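Local coordinates for uncharacterized protein (Staphylococcus aureus, PDB 4YBV) that is a hot dog-fold thioesterase that probably hydrolyses acyl thioesters, at residues H79-E91 against W102-I114. The protein carries 1 engineered substitution. Residues are numbered along the deposited sequence; the frame is centred on the assembly and turned at random.
Sequences HSAKDGRVTATAE and WDIKIKNDKEQLI
Ala88 and Ala90 pack on Ile106, Ile104 and Trp102 across an antiparallel beta hairpin of the hot dog fold, in which the N-to-C directions of strands 85-91 and 102-107 make 164°. Six backbone hydrogen bonds pair Thr87 with Lys107, Thr89 with Lys105 and Glu91 with Asp103; Thr89 N to Lys105 O measures 2.9 Å. Side chains of the non-hydrogen-bonded pairs Ala88-Ile106 and Ala90-Ile104 share one sheet face, where Ala88, Ala90 and Ile106 touch helix 42-60. In both isoleucines CG1 lies beside the backbone N, and this branch meets the alanine methyl, at 3.8 Å from Ile106 CG1 to Ala88 CB, while Ile106 CG2 lies near Thr87 O and Ile104 CG2 near Thr89 O. Trp102 directs its CE3/CZ3 edge at the Ala90-Glu91 backbone, CE3 lying 3.4 Å from Glu91 C and 3.7 Å from Ala90 CB; its NE1 hydrogen-bonds to Ser57 OG on the helix. On the other face, Lys105 NZ forms a salt bridge with Asp103 OD2 of its own strand.

Beyond the strand the chain turns at Asn108, whose OD1 accepts from Lys110 N and Gln112 N on opposite faces of its amide plane, the former closing an Asx turn. Its ND2 donates almost straight (174°) to Gln112 OE1 and only weakly to Ser80 O in the loop 79-84. Gln112 then crosses the His79 side chain at about a right angle, holding NE2 3.3 Å above one ring face near the rim, the planes 31° apart. The His79 ring also meets His94 of the second subunit. Leu113 O is gripped twice by one residue: His79 N at 3.1 Å, on a lone pair, and His79 ND1 at 3.2 Å, with the oxygen in the ring plane.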
loop_
_atom_site.group_PDB
_atom_site.type_symbol
_atom_site.label_atom_id
_atom_site.label_comp_id
_atom_site.label_asym_id
_atom_site.label_seq_id
_atom_site.Cartn_x
_atom_site.Cartn_y
_atom_site.Cartn_z
ATOM N N HIS A 79 -3.061 -13.823 -10.247
ATOM C CA HIS A 79 -2.734 -14.773 -11.305
ATOM C C HIS A 79 -1.949 -14.076 -12.391
ATOM O O HIS A 79 -1.729 -12.881 -12.331
ATOM C CB HIS A 79 -3.990 -15.394 -11.919
ATOM C CG HIS A 79 -4.724 -16.319 -10.996
ATOM N ND1 HIS A 79 -5.819 -15.920 -10.254
ATOM C CD2 HIS A 79 -4.524 -17.628 -10.701
ATOM C CE1 HIS A 79 -6.260 -16.944 -9.542
ATOM N NE2 HIS A 79 -5.494 -17.991 -9.797
ATOM N N SER A 80 -1.540 -14.840 -13.392
ATOM C CA SER A 80 -0.780 -14.292 -14.504
ATOM C C SER A 80 -1.612 -14.319 -15.766
ATOM O O SER A 80 -2.677 -14.972 -15.823
ATOM C CB SER A 80 0.524 -15.066 -14.712
ATOM O OG SER A 80 0.255 -16.396 -15.140
ATOM N N ALA A 81 -1.150 -13.578 -16.765
ATOM C CA ALA A 81 -1.766 -13.592 -18.085
ATOM C C ALA A 81 -0.645 -13.747 -19.073
ATOM O O ALA A 81 0.363 -13.062 -18.918
ATOM C CB ALA A 81 -2.532 -12.306 -18.347
ATOM N N LYS A 82 -0.790 -14.616 -20.079
ATOM C CA LYS A 82 0.277 -14.745 -21.097
ATOM C C LYS A 82 -0.211 -14.401 -22.490
ATOM O O LYS A 82 0.585 -14.190 -23.416
ATOM C CB LYS A 82 0.867 -16.148 -21.096
ATOM C CG LYS A 82 -0.151 -17.247 -20.860
ATOM C CD LYS A 82 0.517 -18.602 -20.766
ATOM C CE LYS A 82 -0.399 -19.593 -20.055
ATOM N NZ LYS A 82 0.321 -20.823 -19.604
ATOM N N ASP A 83 -1.530 -14.339 -22.641
ATOM C CA ASP A 83 -2.107 -14.021 -23.937
ATOM C C ASP A 83 -3.497 -13.450 -23.768
ATOM O O ASP A 83 -3.983 -13.301 -22.643
ATOM C CB ASP A 83 -2.139 -15.264 -24.845
ATOM C CG ASP A 83 -2.649 -16.521 -24.131
ATOM O OD1 ASP A 83 -3.693 -16.481 -23.439
ATOM O OD2 ASP A 83 -1.972 -17.565 -24.253
ATOM N N GLY A 84 -4.126 -13.128 -24.891
ATOM C CA GLY A 84 -5.462 -12.562 -24.867
ATOM C C GLY A 84 -5.426 -11.084 -24.547
ATOM O O GLY A 84 -4.520 -10.367 -24.995
ATOM N N ARG A 85 -6.422 -10.630 -23.796
ATOM C CA ARG A 85 -6.530 -9.237 -23.387
ATOM C C ARG A 85 -6.671 -9.243 -21.905
ATOM O O ARG A 85 -7.132 -10.227 -21.341
ATOM C CB ARG A 85 -7.726 -8.526 -24.032
ATOM C CG ARG A 85 -7.640 -8.449 -25.547
ATOM C CD ARG A 85 -8.846 -7.702 -26.119
ATOM N NE ARG A 85 -8.875 -6.279 -25.768
ATOM C CZ ARG A 85 -8.249 -5.332 -26.456
ATOM N NH1 ARG A 85 -7.523 -5.661 -27.504
ATOM N NH2 ARG A 85 -8.333 -4.055 -26.097
ATOM N N VAL A 86 -6.251 -8.158 -21.265
ATOM C CA VAL A 86 -6.589 -7.936 -19.876
ATOM C C VAL A 86 -7.464 -6.714 -19.775
ATOM O O VAL A 86 -7.347 -5.757 -20.563
ATOM C CB VAL A 86 -5.339 -7.773 -18.985
ATOM C CG1 VAL A 86 -4.554 -9.068 -19.017
ATOM C CG2 VAL A 86 -4.492 -6.571 -19.424
ATOM N N THR A 87 -8.342 -6.754 -18.780
ATOM C CA THR A 87 -9.343 -5.729 -18.599
ATOM C C THR A 87 -9.344 -5.223 -17.187
ATOM O O THR A 87 -9.442 -5.975 -16.215
ATOM C CB THR A 87 -10.763 -6.275 -18.931
ATOM O OG1 THR A 87 -10.737 -6.805 -20.251
ATOM C CG2 THR A 87 -11.769 -5.140 -18.843
ATOM N N ALA A 88 -9.246 -3.919 -17.079
ATOM C CA ALA A 88 -9.255 -3.235 -15.804
ATOM C C ALA A 88 -10.610 -2.566 -15.595
ATOM O O ALA A 88 -11.014 -1.764 -16.428
ATOM C CB ALA A 88 -8.182 -2.209 -15.783
ATOM N N THR A 89 -11.251 -2.851 -14.461
ATOM C CA THR A 89 -12.473 -2.170 -14.037
ATOM C C THR A 89 -12.198 -1.327 -12.814
ATOM O O THR A 89 -11.865 -1.842 -11.733
ATOM C CB THR A 89 -13.638 -3.173 -13.730
ATOM O OG1 THR A 89 -13.841 -4.009 -14.857
ATOM C CG2 THR A 89 -14.939 -2.447 -13.445
ATOM N N ALA A 90 -12.274 -0.017 -13.003
ATOM C CA ALA A 90 -12.094 0.931 -11.936
ATOM C C ALA A 90 -13.481 1.390 -11.444
ATOM O O ALA A 90 -14.263 1.906 -12.225
ATOM C CB ALA A 90 -11.274 2.123 -12.398
ATOM N N GLU A 91 -13.761 1.217 -10.155
ATOM C CA GLU A 91 -15.010 1.738 -9.579
ATOM C C GLU A 91 -14.665 2.673 -8.437
ATOM O O GLU A 91 -13.841 2.325 -7.584
ATOM C CB GLU A 91 -15.913 0.603 -9.078
ATOM C CG GLU A 91 -15.967 -0.633 -9.977
ATOM C CD GLU A 91 -16.688 -1.817 -9.317
ATOM O OE1 GLU A 91 -17.463 -1.579 -8.364
ATOM O OE2 GLU A 91 -16.474 -2.977 -9.746
ATOM N N TRP A 102 -10.171 5.143 -5.600
ATOM C CA TRP A 102 -10.675 4.150 -6.566
ATOM C C TRP A 102 -10.297 2.722 -6.252
ATOM O O TRP A 102 -9.164 2.436 -5.813
ATOM C CB TRP A 102 -10.136 4.446 -7.983
ATOM C CG TRP A 102 -10.679 5.672 -8.624
ATOM C CD1 TRP A 102 -10.248 6.952 -8.457
ATOM C CD2 TRP A 102 -11.769 5.730 -9.549
ATOM N NE1 TRP A 102 -11.018 7.813 -9.223
ATOM C CE2 TRP A 102 -11.957 7.080 -9.896
ATOM C CE3 TRP A 102 -12.603 4.767 -10.118
ATOM C CZ2 TRP A 102 -12.959 7.498 -10.790
ATOM C CZ3 TRP A 102 -13.598 5.185 -11.013
ATOM C CH2 TRP A 102 -13.750 6.543 -11.336
ATOM N N ASP A 103 -11.202 1.810 -6.576
ATOM C CA ASP A 103 -10.929 0.385 -6.489
ATOM C C ASP A 103 -10.738 -0.142 -7.908
ATOM O O ASP A 103 -11.537 0.166 -8.747
ATOM C CB ASP A 103 -12.091 -0.324 -5.813
ATOM C CG ASP A 103 -11.691 -1.609 -5.191
ATOM O OD1 ASP A 103 -11.194 -1.544 -4.044
ATOM O OD2 ASP A 103 -11.872 -2.668 -5.829
ATOM N N ILE A 104 -9.672 -0.898 -8.187
ATOM C CA ILE A 104 -9.454 -1.403 -9.543
ATOM C C ILE A 104 -9.200 -2.898 -9.536
ATOM O O ILE A 104 -8.324 -3.382 -8.823
ATOM C CB ILE A 104 -8.270 -0.717 -10.273
ATOM C CG1 ILE A 104 -8.301 0.800 -10.160
ATOM C CG2 ILE A 104 -8.255 -1.091 -11.760
ATOM C CD1 ILE A 104 -7.341 1.343 -9.124
ATOM N N LYS A 105 -9.967 -3.632 -10.337
ATOM C CA LYS A 105 -9.732 -5.049 -10.473
ATOM C C LYS A 105 -9.358 -5.368 -11.922
ATOM O O LYS A 105 -10.036 -4.970 -12.858
ATOM C CB LYS A 105 -10.963 -5.839 -10.014
ATOM C CG LYS A 105 -11.173 -5.771 -8.481
ATOM C CD LYS A 105 -12.439 -6.539 -8.084
ATOM C CE LYS A 105 -12.539 -6.689 -6.573
ATOM N NZ LYS A 105 -12.345 -5.398 -5.859
ATOM N N ILE A 106 -8.257 -6.077 -12.104
ATOM C CA ILE A 106 -7.762 -6.389 -13.434
ATOM C C ILE A 106 -7.750 -7.877 -13.624
ATOM O O ILE A 106 -7.143 -8.624 -12.827
ATOM C CB ILE A 106 -6.369 -5.798 -13.670
ATOM C CG1 ILE A 106 -6.390 -4.344 -13.154
ATOM C CG2 ILE A 106 -6.023 -5.903 -15.141
ATOM C CD1 ILE A 106 -5.158 -3.521 -13.376
ATOM N N LYS A 107 -8.467 -8.286 -14.676
ATOM C CA LYS A 107 -8.722 -9.680 -14.994
ATOM C C LYS A 107 -8.203 -10.072 -16.340
ATOM O O LYS A 107 -8.103 -9.231 -17.231
ATOM C CB LYS A 107 -10.238 -9.979 -14.959
ATOM C CG LYS A 107 -10.872 -9.737 -13.614
ATOM C CD LYS A 107 -12.360 -10.064 -13.592
ATOM C CE LYS A 107 -12.886 -9.894 -12.194
ATOM N NZ LYS A 107 -14.377 -10.044 -12.208
ATOM N N ASN A 108 -7.900 -11.359 -16.509
ATOM C CA ASN A 108 -7.563 -11.878 -17.837
ATOM C C ASN A 108 -8.814 -12.439 -18.537
ATOM O O ASN A 108 -9.933 -12.231 -18.052
ATOM C CB ASN A 108 -6.448 -12.952 -17.779
ATOM C CG ASN A 108 -6.813 -14.181 -16.927
ATOM O OD1 ASN A 108 -7.988 -14.429 -16.577
ATOM N ND2 ASN A 108 -5.781 -14.959 -16.579
ATOM N N ASP A 109 -8.567 -13.138 -19.653
ATOM C CA ASP A 109 -9.535 -13.820 -20.528
ATOM C C ASP A 109 -10.335 -14.931 -19.900
ATOM O O ASP A 109 -11.373 -15.334 -20.430
ATOM C CB ASP A 109 -8.804 -14.439 -21.711
ATOM C CG ASP A 109 -8.738 -13.525 -22.845
ATOM O OD1 ASP A 109 -8.164 -13.919 -23.896
ATOM O OD2 ASP A 109 -9.273 -12.395 -22.680
ATOM N N LYS A 110 -9.812 -15.460 -18.804
ATOM C CA LYS A 110 -10.438 -16.543 -18.066
ATOM C C LYS A 110 -11.158 -15.999 -16.815
ATOM O O LYS A 110 -11.511 -16.747 -15.903
ATOM C CB LYS A 110 -9.372 -17.581 -17.703
ATOM C CG LYS A 110 -8.844 -18.345 -18.910
ATOM C CD LYS A 110 -7.512 -19.069 -18.630
ATOM C CE LYS A 110 -6.349 -18.086 -18.610
ATOM N NZ LYS A 110 -5.023 -18.738 -18.824
ATOM N N GLU A 111 -11.375 -14.684 -16.787
ATOM C CA GLU A 111 -12.027 -14.013 -15.678
ATOM C C GLU A 111 -11.265 -14.153 -14.368
ATOM O O GLU A 111 -11.814 -13.906 -13.289
ATOM C CB GLU A 111 -13.456 -14.545 -15.492
ATOM C CG GLU A 111 -14.339 -14.479 -16.726
ATOM C CD GLU A 111 -14.738 -13.067 -17.123
ATOM O OE1 GLU A 111 -14.859 -12.184 -16.231
ATOM O OE2 GLU A 111 -14.947 -12.841 -18.338
ATOM N N GLN A 112 -10.004 -14.563 -14.440
ATOM C CA GLN A 112 -9.159 -14.627 -13.234
ATOM C C GLN A 112 -8.653 -13.248 -12.877
ATOM O O GLN A 112 -8.287 -12.473 -13.773
ATOM C CB GLN A 112 -7.963 -15.554 -13.463
ATOM C CG GLN A 112 -8.303 -16.983 -13.761
ATOM C CD GLN A 112 -7.054 -17.783 -13.995
ATOM O OE1 GLN A 112 -6.367 -17.597 -14.999
ATOM N NE2 GLN A 112 -6.713 -18.633 -13.037
ATOM N N LEU A 113 -8.632 -12.933 -11.585
ATOM C CA LEU A 113 -8.017 -11.720 -11.134
ATOM C C LEU A 113 -6.504 -11.834 -11.388
ATOM O O LEU A 113 -5.869 -12.790 -10.974
ATOM C CB LEU A 113 -8.284 -11.469 -9.642
ATOM C CG LEU A 113 -9.471 -10.589 -9.305
ATOM C CD1 LEU A 113 -9.622 -10.547 -7.808
ATOM C CD2 LEU A 113 -9.267 -9.195 -9.875
ATOM N N ILE A 114 -5.957 -10.845 -12.082
ATOM C CA ILE A 114 -4.533 -10.753 -12.334
ATOM C C ILE A 114 -3.898 -9.790 -11.318
ATOM O O ILE A 114 -2.810 -10.047 -10.795
ATOM C CB ILE A 114 -4.272 -10.273 -13.781
ATOM C CG1 ILE A 114 -4.875 -11.262 -14.760
ATOM C CG2 ILE A 114 -2.809 -10.195 -14.070
ATOM C CD1 ILE A 114 -4.375 -12.656 -14.574
HETATM O O HOH W 1 -6.078 -12.752 -20.970
#